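NAD_Gly3P_dh, NAD-dependent glycerol-3-phosphate dehydrogenase (Streptosporangium roseum, PDB 5OCM) acts as an imine reductase that binds NADP and probably reduces imines to amines with hydride from NADPH. Local coordinates at residues P138-Y142 against G155-L159; H186-L190 against E248-V254; Q222-Y228 against G278-E284. One frame throughout, in Å; residues are numbered along the deposited sequence.

Contact 1: residues P138-Y142 against G155-L159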
ATOM      1  N   PRO A 138     -16.507 -25.707  -5.064  1.00 16.67           N
ATOM      2  CA  PRO A 138     -15.959 -27.100  -5.160  1.00 16.95           C
ATOM      3  C   PRO A 138     -14.707 -27.174  -5.951  1.00 18.13           C
ATOM      4  O   PRO A 138     -14.630 -26.642  -7.081  1.00 18.23           O
ATOM      5  CB  PRO A 138     -17.077 -27.898  -5.832  1.00 17.76           C
ATOM      6  CG  PRO A 138     -18.192 -26.960  -6.058  1.00 19.08           C
ATOM      7  CD  PRO A 138     -17.870 -25.575  -5.627  1.00 18.13           C
ATOM      8  N   GLU A 139     -13.685 -27.794  -5.380  1.00 17.80           N
ATOM      9  CA  GLU A 139     -12.374 -27.836  -6.046  1.00 19.52           C
ATOM     10  C   GLU A 139     -12.449 -28.517  -7.391  1.00 19.39           C
ATOM     11  O   GLU A 139     -11.796 -28.099  -8.335  1.00 18.26           O
ATOM     12  CB  GLU A 139     -11.348 -28.528  -5.148  1.00 22.43           C
ATOM     13  CG  GLU A 139      -9.965 -28.422  -5.713  1.00 25.30           C
ATOM     14  CD  GLU A 139      -8.853 -28.781  -4.712  1.00 33.07           C
ATOM     15  OE1 GLU A 139      -9.120 -29.640  -3.834  1.00 33.25           O
ATOM     16  OE2 GLU A 139      -7.711 -28.243  -4.853  1.00 35.02           O
ATOM     17  N   ALA A 140     -13.276 -29.548  -7.505  1.00 18.42           N
ATOM     18  CA  ALA A 140     -13.365 -30.277  -8.778  1.00 20.39           C
ATOM     19  C   ALA A 140     -13.905 -29.402  -9.880  1.00 17.70           C
ATOM     20  O   ALA A 140     -13.455 -29.512 -11.018  1.00 17.54           O
ATOM     21  CB  ALA A 140     -14.264 -31.481  -8.603  1.00 21.68           C
ATOM     22  N   ALA A 141     -14.869 -28.520  -9.573  1.00 16.62           N
ATOM     23  CA  ALA A 141     -15.386 -27.586 -10.588  1.00 17.25           C
ATOM     24  C   ALA A 141     -14.349 -26.549 -10.980  1.00 15.74           C
ATOM     25  O   ALA A 141     -14.221 -26.228 -12.155  1.00 15.59           O
ATOM     26  CB  ALA A 141     -16.665 -26.955 -10.102  1.00 18.95           C
ATOM     27  N   TYR A 142     -13.584 -26.051 -10.011  1.00 14.39           N
ATOM     28  CA  TYR A 142     -12.490 -25.124 -10.329  1.00 15.47           C
ATOM     29  C   TYR A 142     -11.515 -25.818 -11.276  1.00 15.84           C
ATOM     30  O   TYR A 142     -11.138 -25.268 -12.332  1.00 17.05           O
ATOM     31  CB  TYR A 142     -11.760 -24.682  -9.082  1.00 16.34           C
ATOM     32  CG  TYR A 142     -10.516 -23.867  -9.357  1.00 16.58           C
ATOM     33  CD1 TYR A 142     -10.599 -22.496  -9.547  1.00 18.54           C
ATOM     34  CD2 TYR A 142      -9.250 -24.479  -9.426  1.00 15.78           C
ATOM     35  CE1 TYR A 142      -9.446 -21.736  -9.790  1.00 18.87           C
ATOM     36  CE2 TYR A 142      -8.102 -23.730  -9.691  1.00 18.13           C
ATOM     37  CZ  TYR A 142      -8.223 -22.349  -9.865  1.00 18.79           C
ATOM     38  OH  TYR A 142      -7.122 -21.572 -10.130  1.00 19.33           O
ATOM     39  N   GLY A 155      -2.951 -15.192 -12.907  1.00 16.92           N
ATOM     40  CA  GLY A 155      -3.056 -15.203 -11.460  1.00 19.09           C
ATOM     41  C   GLY A 155      -4.345 -15.759 -10.915  1.00 16.71           C
ATOM     42  O   GLY A 155      -4.681 -15.533  -9.777  1.00 20.36           O
ATOM     43  N   THR A 156      -5.054 -16.530 -11.720  1.00 15.20           N
ATOM     44  CA  THR A 156      -6.212 -17.281 -11.291  1.00 16.20           C
ATOM     45  C   THR A 156      -5.811 -18.282 -10.188  1.00 19.90           C
ATOM     46  O   THR A 156      -4.892 -19.085 -10.376  1.00 19.26           O
ATOM     47  CB  THR A 156      -6.822 -17.967 -12.515  1.00 14.77           C
ATOM     48  OG1 THR A 156      -7.378 -16.926 -13.350  1.00 19.43           O
ATOM     49  CG2 THR A 156      -7.886 -18.962 -12.137  1.00 16.00           C
ATOM     50  N   THR A 157      -6.475 -18.209  -9.024  1.00 17.55           N
ATOM     51  CA  THR A 157      -6.121 -19.027  -7.882  1.00 18.00           C
ATOM     52  C   THR A 157      -7.350 -19.502  -7.102  1.00 16.23           C
ATOM     53  O   THR A 157      -8.388 -18.814  -7.022  1.00 17.14           O
ATOM     54  CB  THR A 157      -4.977 -18.377  -6.981  1.00 25.92           C
ATOM     55  OG1 THR A 157      -5.378 -18.145  -5.646  1.00 34.42           O
ATOM     56  CG2 THR A 157      -4.392 -17.163  -7.525  1.00 23.51           C
ATOM     57  N   TYR A 158      -7.240 -20.709  -6.554  1.00 15.47           N
ATOM     58  CA  TYR A 158      -8.335 -21.342  -5.801  1.00 14.77           C
ATOM     59  C   TYR A 158      -8.124 -21.180  -4.319  1.00 17.23           C
ATOM     60  O   TYR A 158      -7.043 -21.531  -3.795  1.00 16.57           O
ATOM     61  CB  TYR A 158      -8.387 -22.822  -6.140  1.00 16.75           C
ATOM     62  CG  TYR A 158      -9.393 -23.616  -5.377  1.00 15.11           C
ATOM     63  CD1 TYR A 158     -10.752 -23.448  -5.599  1.00 16.55           C
ATOM     64  CD2 TYR A 158      -9.014 -24.537  -4.401  1.00 18.38           C
ATOM     65  CE1 TYR A 158     -11.708 -24.180  -4.907  1.00 15.37           C
ATOM     66  CE2 TYR A 158      -9.971 -25.259  -3.694  1.00 15.88           C
ATOM     67  CZ  TYR A 158     -11.314 -25.077  -3.943  1.00 16.14           C
ATOM     68  OH  TYR A 158     -12.259 -25.782  -3.239  1.00 14.50           O
ATOM     69  N   LEU A 159      -9.129 -20.707  -3.609  1.00 15.55           N
ATOM     70  CA  LEU A 159      -9.022 -20.431  -2.177  1.00 17.50           C
ATOM     71  C   LEU A 159      -9.488 -21.567  -1.345  1.00 18.82           C
ATOM     72  O   LEU A 159      -8.922 -21.788  -0.290  1.00 25.91           O
ATOM     73  CB  LEU A 159      -9.827 -19.209  -1.747  1.00 15.99           C
ATOM     74  CG  LEU A 159      -9.340 -17.870  -2.289  1.00 17.18           C
ATOM     75  CD1 LEU A 159     -10.308 -16.794  -1.890  1.00 18.26           C
ATOM     76  CD2 LEU A 159      -7.967 -17.487  -1.811  1.00 18.84           C
TER
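T156 meets Y142 through its methyl group: CG2 stands anti to the backbone N and comes within 3.4 Å of the phenol OH of Y142. Threonine suits the place because its two branches divide the work, the methyl facing the phenol while OG1 is hydrogen-bonded to the carbonyl of G153 in the turn before the strand. At T157 it is the backbone that takes part, its CA lying 3.5 Å from the OH of Y142, so the phenol end of that long side chain reaches the strand itself. The elements joined here belong to a beta-alpha-beta unit of the Rossmann-type domain, in which helix 139-149 connects the parallel strands 131-136 and 155-160; on its other side T157 packs against F204 of the second subunit. Next comes Y158, whose CB sits over the centre of the Y142 ring, 3.7 Å from CE2 and only 9° off the ring normal, a CH-pi contact. The two side chains run past one another in opposite directions, leaving their rings oblique, with centroids 5.2 Å apart and planes at 39°. With CG anti to its own backbone N (chi1 176°), Y158 extends as far as the start of the helix. There its OH is hydrogen-bonded to the carbonyl of G137, while the same OH of Y158 lies 3.5 Å from E139 CB. E139 combines an exposed carboxylate, nearly parallel to the Y158 ring beside CE2, with an aliphatic part whose CG makes an off-centre CH-pi contact with that ring, 4.2 Å from its centroid.

Contact 2: residues H186-L190 against E248-V254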
ATOM      1  N   HIS A 186      -2.890  11.852  -0.665  1.00 15.45           N
ATOM      2  CA  HIS A 186      -2.479  12.857   0.344  1.00 16.76           C
ATOM      3  C   HIS A 186      -1.037  13.279   0.142  1.00 17.17           C
ATOM      4  O   HIS A 186      -0.701  14.494   0.160  1.00 17.78           O
ATOM      5  CB  HIS A 186      -2.740  12.283   1.749  1.00 16.70           C
ATOM      6  CG  HIS A 186      -2.219  13.118   2.888  1.00 19.63           C
ATOM      7  ND1 HIS A 186      -2.197  14.493   2.881  1.00 27.10           N
ATOM      8  CD2 HIS A 186      -1.734  12.762   4.078  1.00 20.06           C
ATOM      9  CE1 HIS A 186      -1.676  14.930   4.023  1.00 21.46           C
ATOM     10  NE2 HIS A 186      -1.385  13.898   4.762  1.00 26.00           N
ATOM     11  N   GLY A 187      -0.157  12.305  -0.081  1.00 15.79           N
ATOM     12  CA  GLY A 187       1.251  12.604  -0.340  1.00 16.48           C
ATOM     13  C   GLY A 187       1.463  13.436  -1.562  1.00 16.00           C
ATOM     14  O   GLY A 187       2.286  14.373  -1.551  1.00 17.46           O
ATOM     15  N   ALA A 188       0.739  13.115  -2.637  1.00 14.67           N
ATOM     16  CA  ALA A 188       0.808  13.918  -3.847  1.00 16.15           C
ATOM     17  C   ALA A 188       0.336  15.362  -3.592  1.00 15.40           C
ATOM     18  O   ALA A 188       0.963  16.304  -4.095  1.00 17.49           O
ATOM     19  CB  ALA A 188      -0.050  13.285  -4.917  1.00 16.44           C
ATOM     20  N   ALA A 189      -0.735  15.526  -2.824  1.00 15.85           N
ATOM     21  CA  ALA A 189      -1.231  16.866  -2.494  1.00 17.24           C
ATOM     22  C   ALA A 189      -0.157  17.656  -1.721  1.00 16.82           C
ATOM     23  O   ALA A 189       0.099  18.847  -1.984  1.00 16.90           O
ATOM     24  CB  ALA A 189      -2.503  16.783  -1.695  1.00 18.91           C
ATOM     25  N   LEU A 190       0.458  16.979  -0.745  1.00 17.41           N
ATOM     26  CA  LEU A 190       1.523  17.612   0.060  1.00 17.13           C
ATOM     27  C   LEU A 190       2.700  18.001  -0.795  1.00 17.58           C
ATOM     28  O   LEU A 190       3.157  19.166  -0.756  1.00 16.80           O
ATOM     29  CB  LEU A 190       1.968  16.636   1.168  1.00 20.47           C
ATOM     30  CG  LEU A 190       3.083  17.138   2.098  1.00 22.25           C
ATOM     31  CD1 LEU A 190       2.748  18.465   2.768  1.00 26.35           C
ATOM     32  CD2 LEU A 190       3.320  16.134   3.216  1.00 23.75           C
ATOM     33  N   GLU A 248       3.877  18.805   8.938  1.00 17.14           N
ATOM     34  CA  GLU A 248       4.175  19.155   7.550  1.00 17.43           C
ATOM     35  C   GLU A 248       2.907  19.439   6.743  1.00 17.49           C
ATOM     36  O   GLU A 248       2.852  20.429   5.966  1.00 19.67           O
ATOM     37  CB  GLU A 248       5.029  18.041   6.890  1.00 17.19           C
ATOM     38  CG  GLU A 248       5.707  18.488   5.598  1.00 20.58           C
ATOM     39  CD  GLU A 248       6.903  19.459   5.882  1.00 25.20           C
ATOM     40  OE1 GLU A 248       7.595  19.309   6.894  1.00 28.29           O
ATOM     41  OE2 GLU A 248       7.091  20.428   5.069  1.00 26.64           O
ATOM     42  N   SER A 249       1.876  18.621   6.939  1.00 17.52           N
ATOM     43  CA  SER A 249       0.626  18.819   6.234  1.00 17.70           C
ATOM     44  C   SER A 249      -0.051  20.130   6.650  1.00 19.09           C
ATOM     45  O   SER A 249      -0.570  20.850   5.807  1.00 19.31           O
ATOM     46  CB  SER A 249      -0.306  17.656   6.502  1.00 17.15           C
ATOM     47  OG  SER A 249       0.261  16.473   5.980  1.00 21.41           O
ATOM     48  N   GLU A 250      -0.044  20.413   7.951  1.00 19.41           N
ATOM     49  CA  GLU A 250      -0.641  21.690   8.457  1.00 19.63           C
ATOM     50  C   GLU A 250       0.111  22.871   7.885  1.00 20.14           C
ATOM     51  O   GLU A 250      -0.529  23.820   7.440  1.00 21.36           O
ATOM     52  CB  GLU A 250      -0.618  21.728   9.983  1.00 22.67           C
ATOM     53  CG  GLU A 250      -1.667  20.834  10.592  1.00 23.65           C
ATOM     54  CD  GLU A 250      -1.609  20.729  12.117  1.00 28.83           C
ATOM     55  OE1 GLU A 250      -0.660  21.198  12.782  1.00 31.63           O
ATOM     56  OE2 GLU A 250      -2.603  20.165  12.671  1.00 29.06           O
ATOM     57  N   ALA A 251       1.437  22.814   7.867  1.00 21.47           N
ATOM     58  CA  ALA A 251       2.230  23.942   7.310  1.00 24.42           C
ATOM     59  C   ALA A 251       1.950  24.135   5.820  1.00 25.30           C
ATOM     60  O   ALA A 251       1.958  25.257   5.342  1.00 24.75           O
ATOM     61  CB  ALA A 251       3.727  23.758   7.538  1.00 24.66           C
ATOM     62  N   ALA A 252       1.697  23.051   5.086  1.00 20.84           N
ATOM     63  CA  ALA A 252       1.433  23.114   3.636  1.00 21.93           C
ATOM     64  C   ALA A 252      -0.022  23.483   3.327  1.00 20.62           C
ATOM     65  O   ALA A 252      -0.321  23.744   2.173  1.00 21.87           O
ATOM     66  CB  ALA A 252       1.756  21.778   2.983  1.00 22.96           C
ATOM     67  N   GLY A 253      -0.916  23.410   4.315  1.00 19.71           N
ATOM     68  CA  GLY A 253      -2.315  23.727   4.168  1.00 21.67           C
ATOM     69  C   GLY A 253      -3.131  22.614   3.534  1.00 23.36           C
ATOM     70  O   GLY A 253      -4.160  22.878   2.938  1.00 22.93           O
ATOM     71  N   VAL A 254      -2.670  21.349   3.634  1.00 21.89           N
ATOM     72  CA  VAL A 254      -3.409  20.247   3.028  1.00 21.02           C
ATOM     73  C   VAL A 254      -4.241  19.512   4.071  1.00 22.79           C
ATOM     74  O   VAL A 254      -4.112  19.782   5.282  1.00 21.16           O
ATOM     75  CB  VAL A 254      -2.499  19.290   2.220  1.00 22.70           C
ATOM     76  CG1 VAL A 254      -1.686  20.058   1.190  1.00 23.93           C
ATOM     77  CG2 VAL A 254      -1.531  18.560   3.080  1.00 23.24           C
TER
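L190 and V254 meet where two helices of the C-terminal helical domain, 165-192 and 235-252, pack together, and where the second of them stops in a Schellman motif. The axes of 186-190 and 248-252 pass 10.8 Å apart at 49°. In the Schellman motif the chain turns at G253 with positive phi, a conformation easy for a residue without CB, and the turn swings V254 back against the first helix. L190 does most of the filling. Its CG is anti to the backbone N (chi1 180°), which sends the branched end across the gap. CD1 reaches the last turn of the partner helix and lies 3.5 Å from A252 CB, tighter than usual for two carbons; alanine, with a methyl alone, suits this tight spot. CD2 and CD1 both rest on E248 CG, each at 4.1 Å, while the carboxylate of E248 is turned to S97 of the second subunit. The beta-branched V254 uses both its methyls: CG1 approaches the carbonyl of A189, 3.8 Å from its O, and CG2 lies in the plane of the H186 imidazole at its edge, 3.8 Å from CE1. F286 of the second subunit also packs on H186 and V254. S249 approaches the same edge of the imidazole; its OG is hydrogen-bonded to the carbonyl of L245 one turn back and lies 3.2 Å from H186 CE1.

Contact 3: residues Q222-Y228 against G278-E284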
ATOM      1  N   GLN A 222       4.412 -11.998  13.180  1.00 13.62           N
ATOM      2  CA  GLN A 222       4.204 -11.538  14.535  1.00 14.30           C
ATOM      3  C   GLN A 222       2.731 -11.612  14.962  1.00 13.51           C
ATOM      4  O   GLN A 222       2.452 -12.046  16.069  1.00 14.92           O
ATOM      5  CB  GLN A 222       4.759 -10.124  14.720  1.00 14.09           C
ATOM      6  CG  GLN A 222       6.274 -10.024  14.540  1.00 14.06           C
ATOM      7  CD  GLN A 222       6.828  -8.687  15.093  1.00 15.18           C
ATOM      8  OE1 GLN A 222       6.080  -7.750  15.324  1.00 17.15           O
ATOM      9  NE2 GLN A 222       8.110  -8.645  15.410  1.00 19.37           N
ATOM     10  N   VAL A 223       1.823 -11.250  14.067  1.00 13.62           N
ATOM     11  CA  VAL A 223       0.377 -11.398  14.318  1.00 13.46           C
ATOM     12  C   VAL A 223       0.044 -12.842  14.629  1.00 13.82           C
ATOM     13  O   VAL A 223      -0.672 -13.106  15.619  1.00 13.11           O
ATOM     14  CB  VAL A 223      -0.468 -10.860  13.173  1.00 13.38           C
ATOM     15  CG1 VAL A 223      -1.909 -11.259  13.338  1.00 14.68           C
ATOM     16  CG2 VAL A 223      -0.360  -9.340  13.049  1.00 12.93           C
ATOM     17  N   ASP A 224       0.582 -13.789  13.863  1.00 14.00           N
ATOM     18  CA  ASP A 224       0.279 -15.191  14.152  1.00 14.52           C
ATOM     19  C   ASP A 224       0.879 -15.685  15.460  1.00 14.85           C
ATOM     20  O   ASP A 224       0.348 -16.613  16.066  1.00 16.31           O
ATOM     21  CB  ASP A 224       0.653 -16.042  12.968  1.00 16.16           C
ATOM     22  CG  ASP A 224      -0.304 -15.779  11.764  1.00 17.14           C
ATOM     23  OD1 ASP A 224      -1.470 -15.257  11.956  1.00 20.47           O
ATOM     24  OD2 ASP A 224       0.072 -16.191  10.701  1.00 17.95           O
ATOM     25  N   GLN A 225       1.981 -15.097  15.917  1.00 12.88           N
ATOM     26  CA  GLN A 225       2.511 -15.446  17.243  1.00 13.84           C
ATOM     27  C   GLN A 225       1.871 -14.713  18.399  1.00 14.63           C
ATOM     28  O   GLN A 225       2.013 -15.121  19.531  1.00 12.98           O
ATOM     29  CB  GLN A 225       4.023 -15.120  17.295  1.00 14.35           C
ATOM     30  CG  GLN A 225       4.855 -15.895  16.295  1.00 13.71           C
ATOM     31  CD  GLN A 225       4.747 -17.406  16.403  1.00 14.25           C
ATOM     32  OE1 GLN A 225       4.960 -18.142  15.373  1.00 15.26           O
ATOM     33  NE2 GLN A 225       4.435 -17.886  17.568  1.00 12.06           N
ATOM     34  N   GLY A 226       1.223 -13.584  18.149  1.00 13.55           N
ATOM     35  CA  GLY A 226       0.765 -12.686  19.221  1.00 13.71           C
ATOM     36  C   GLY A 226       1.878 -12.113  20.007  1.00 14.93           C
ATOM     37  O   GLY A 226       1.756 -11.897  21.181  1.00 14.01           O
ATOM     38  N   ALA A 227       3.021 -11.875  19.364  1.00 13.31           N
ATOM     39  CA  ALA A 227       4.224 -11.375  20.016  1.00 13.65           C
ATOM     40  C   ALA A 227       4.867 -10.388  19.043  1.00 16.75           C
ATOM     41  O   ALA A 227       5.115 -10.739  17.894  1.00 14.21           O
ATOM     42  CB  ALA A 227       5.169 -12.508  20.328  1.00 14.96           C
ATOM     43  N   TYR A 228       5.144  -9.179  19.544  1.00 14.74           N
ATOM     44  CA  TYR A 228       5.423  -8.056  18.690  1.00 14.90           C
ATOM     45  C   TYR A 228       6.700  -7.315  19.078  1.00 15.93           C
ATOM     46  O   TYR A 228       6.654  -6.112  19.315  1.00 15.97           O
ATOM     47  CB  TYR A 228       4.209  -7.097  18.781  1.00 14.79           C
ATOM     48  CG  TYR A 228       2.863  -7.798  18.724  1.00 14.58           C
ATOM     49  CD1 TYR A 228       2.401  -8.329  17.545  1.00 14.19           C
ATOM     50  CD2 TYR A 228       2.050  -7.881  19.828  1.00 12.69           C
ATOM     51  CE1 TYR A 228       1.133  -8.956  17.484  1.00 14.60           C
ATOM     52  CE2 TYR A 228       0.815  -8.522  19.781  1.00 15.36           C
ATOM     53  CZ  TYR A 228       0.380  -9.068  18.611  1.00 15.12           C
ATOM     54  OH  TYR A 228      -0.830  -9.703  18.516  1.00 17.26           O
ATOM     55  N   GLY A 278       6.753  -3.414  18.435  1.00 17.39           N
ATOM     56  CA  GLY A 278       6.734  -3.163  16.998  1.00 17.13           C
ATOM     57  C   GLY A 278       5.315  -2.823  16.525  1.00 14.55           C
ATOM     58  O   GLY A 278       4.324  -3.096  17.198  1.00 16.01           O
ATOM     59  N   TYR A 279       5.229  -2.303  15.318  1.00 12.78           N
ATOM     60  CA  TYR A 279       3.977  -1.839  14.746  1.00 13.65           C
ATOM     61  C   TYR A 279       2.943  -2.945  14.610  1.00 12.75           C
ATOM     62  O   TYR A 279       1.730  -2.677  14.636  1.00 13.36           O
ATOM     63  CB  TYR A 279       4.181  -1.125  13.386  1.00 13.23           C
ATOM     64  CG  TYR A 279       3.048  -0.205  13.009  1.00 13.99           C
ATOM     65  CD1 TYR A 279       3.016   1.113  13.452  1.00 14.32           C
ATOM     66  CD2 TYR A 279       1.977  -0.651  12.241  1.00 14.77           C
ATOM     67  CE1 TYR A 279       1.969   1.972  13.118  1.00 14.31           C
ATOM     68  CE2 TYR A 279       0.895   0.164  11.933  1.00 13.81           C
ATOM     69  CZ  TYR A 279       0.890   1.493  12.387  1.00 14.62           C
ATOM     70  OH  TYR A 279      -0.205   2.289  12.113  1.00 14.54           O
ATOM     71  N   ALA A 280       3.384  -4.189  14.485  1.00 12.02           N
ATOM     72  CA  ALA A 280       2.432  -5.303  14.390  1.00 12.00           C
ATOM     73  C   ALA A 280       1.483  -5.403  15.547  1.00 13.73           C
ATOM     74  O   ALA A 280       0.383  -5.945  15.415  1.00 11.96           O
ATOM     75  CB  ALA A 280       3.191  -6.600  14.164  1.00 13.22           C
ATOM     76  N   ALA A 281       1.872  -4.897  16.723  1.00 13.62           N
ATOM     77  CA  ALA A 281       0.992  -4.847  17.887  1.00 14.01           C
ATOM     78  C   ALA A 281      -0.296  -4.070  17.623  1.00 13.48           C
ATOM     79  O   ALA A 281      -1.329  -4.294  18.299  1.00 15.00           O
ATOM     80  CB  ALA A 281       1.719  -4.277  19.068  1.00 14.42           C
ATOM     81  N   MET A 282      -0.286  -3.201  16.601  1.00 14.33           N
ATOM     82  CA  MET A 282      -1.484  -2.486  16.168  1.00 14.42           C
ATOM     83  C   MET A 282      -2.620  -3.394  15.750  1.00 14.60           C
ATOM     84  O   MET A 282      -3.778  -2.942  15.743  1.00 13.23           O
ATOM     85  CB  MET A 282      -1.148  -1.534  15.024  1.00 16.11           C
ATOM     86  CG  MET A 282      -0.320  -0.351  15.488  1.00 18.05           C
ATOM     87  SD  MET A 282      -1.171   0.735  16.650  1.00 18.49           S
ATOM     88  CE  MET A 282      -2.618   1.155  15.735  1.00 22.64           C
ATOM     89  N   ILE A 283      -2.352  -4.673  15.452  1.00 13.10           N
ATOM     90  CA  ILE A 283      -3.420  -5.589  15.157  1.00 13.49           C
ATOM     91  C   ILE A 283      -4.503  -5.556  16.239  1.00 14.24           C
ATOM     92  O   ILE A 283      -5.707  -5.717  15.927  1.00 15.00           O
ATOM     93  CB  ILE A 283      -2.891  -7.069  15.019  1.00 13.69           C
ATOM     94  CG1 ILE A 283      -3.967  -8.024  14.555  1.00 15.34           C
ATOM     95  CG2 ILE A 283      -2.271  -7.615  16.302  1.00 14.60           C
ATOM     96  CD1 ILE A 283      -4.390  -7.744  13.134  1.00 13.62           C
ATOM     97  N   GLU A 284      -4.096  -5.344  17.504  1.00 15.77           N
ATOM     98  CA  GLU A 284      -5.061  -5.357  18.611  1.00 18.56           C
ATOM     99  C   GLU A 284      -6.089  -4.214  18.486  1.00 16.88           C
ATOM    100  O   GLU A 284      -7.201  -4.344  18.961  1.00 18.14           O
ATOM    101  CB  GLU A 284      -4.356  -5.298  19.972  1.00 21.20           C
ATOM    102  CG  GLU A 284      -3.410  -6.475  20.198  1.00 27.42           C
ATOM    103  CD  GLU A 284      -2.801  -6.584  21.568  1.00 28.97           C
ATOM    104  OE1 GLU A 284      -2.901  -5.629  22.318  1.00 29.79           O
ATOM    105  OE2 GLU A 284      -2.242  -7.652  21.868  1.00 29.55           O
TER
HETATM  106  O   HOH W   1       6.225  -5.185  14.470  1.00 15.84           O
HETATM  107  O   HOH W   2      -2.350  -9.684  20.395  1.00 28.16           O
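The C-terminal end of helix 198-225, with the loop that carries Y228 away from it, packs against the 3-10 turn 279-282, where A280 and A281 meet the tyrosine ring. The chain leaves the helix at G226, whose positive phi is easily adopted by glycine, and then doubles back so that the ring lies between two backbones. A281 CA sits over one face, 3.7 Å from the ring centroid and 16° off the normal, while the carbonyl carbon of G226 lies over the opposite face, offset toward the rim. Small residues suit the turn: the methyl of A281 touches Y228 CD2 at 3.7 Å, and A280 CB comes within 3.3 Å of Q222 OE1. Across the ring's far end I283 CG2 comes within 3.4 Å of the phenol OH; I283 also presents CB to V223 CG2, at 3.9 Å. An alanine in place of Y228 would remove the ring from between G226 and A281 and is likely to open a gap there, taking away the packing surface of I283 CG2. The backbone adds a nearly straight hydrogen bond, G278 N to Y228 O, 2.8 Å long with an angle of 169° at the hydrogen. Q222 extends with CG anti to the carbonyl carbon (chi1 -64°), and its OE1 accepts from a water that in turn receives the amide of A280, while NE2 is hydrogen-bonded to the carbonyl of P229. Both ends of the Q222 amide are thus occupied, which should fix its flip, and the early amides G278 N and A280 N are satisfied, one directly and one through water, a short way from NADP-binding D232.

In the fold
Following the chain from the N terminus, contact 1 comes first and is the most local: it closes a loop of twelve residues and ties helix 139-149 to strand 155-160 at the edge of the Rossmann-type sheet. That strand leads into helix 165-192, which carries the chain across to the C-terminal helical domain. Contact 2 opens there at 186-190, and contact 3 opens at 222-228 before 248-254 completes contact 2; residues 278-284 then complete contact 3. The two long-range closures therefore cross, interlacing helices 165-192, 198-225 and 235-252 with the 3-10 turn and short helix near the C terminus, though their centres lie about 30 Å apart. All three contacts also touch the second subunit.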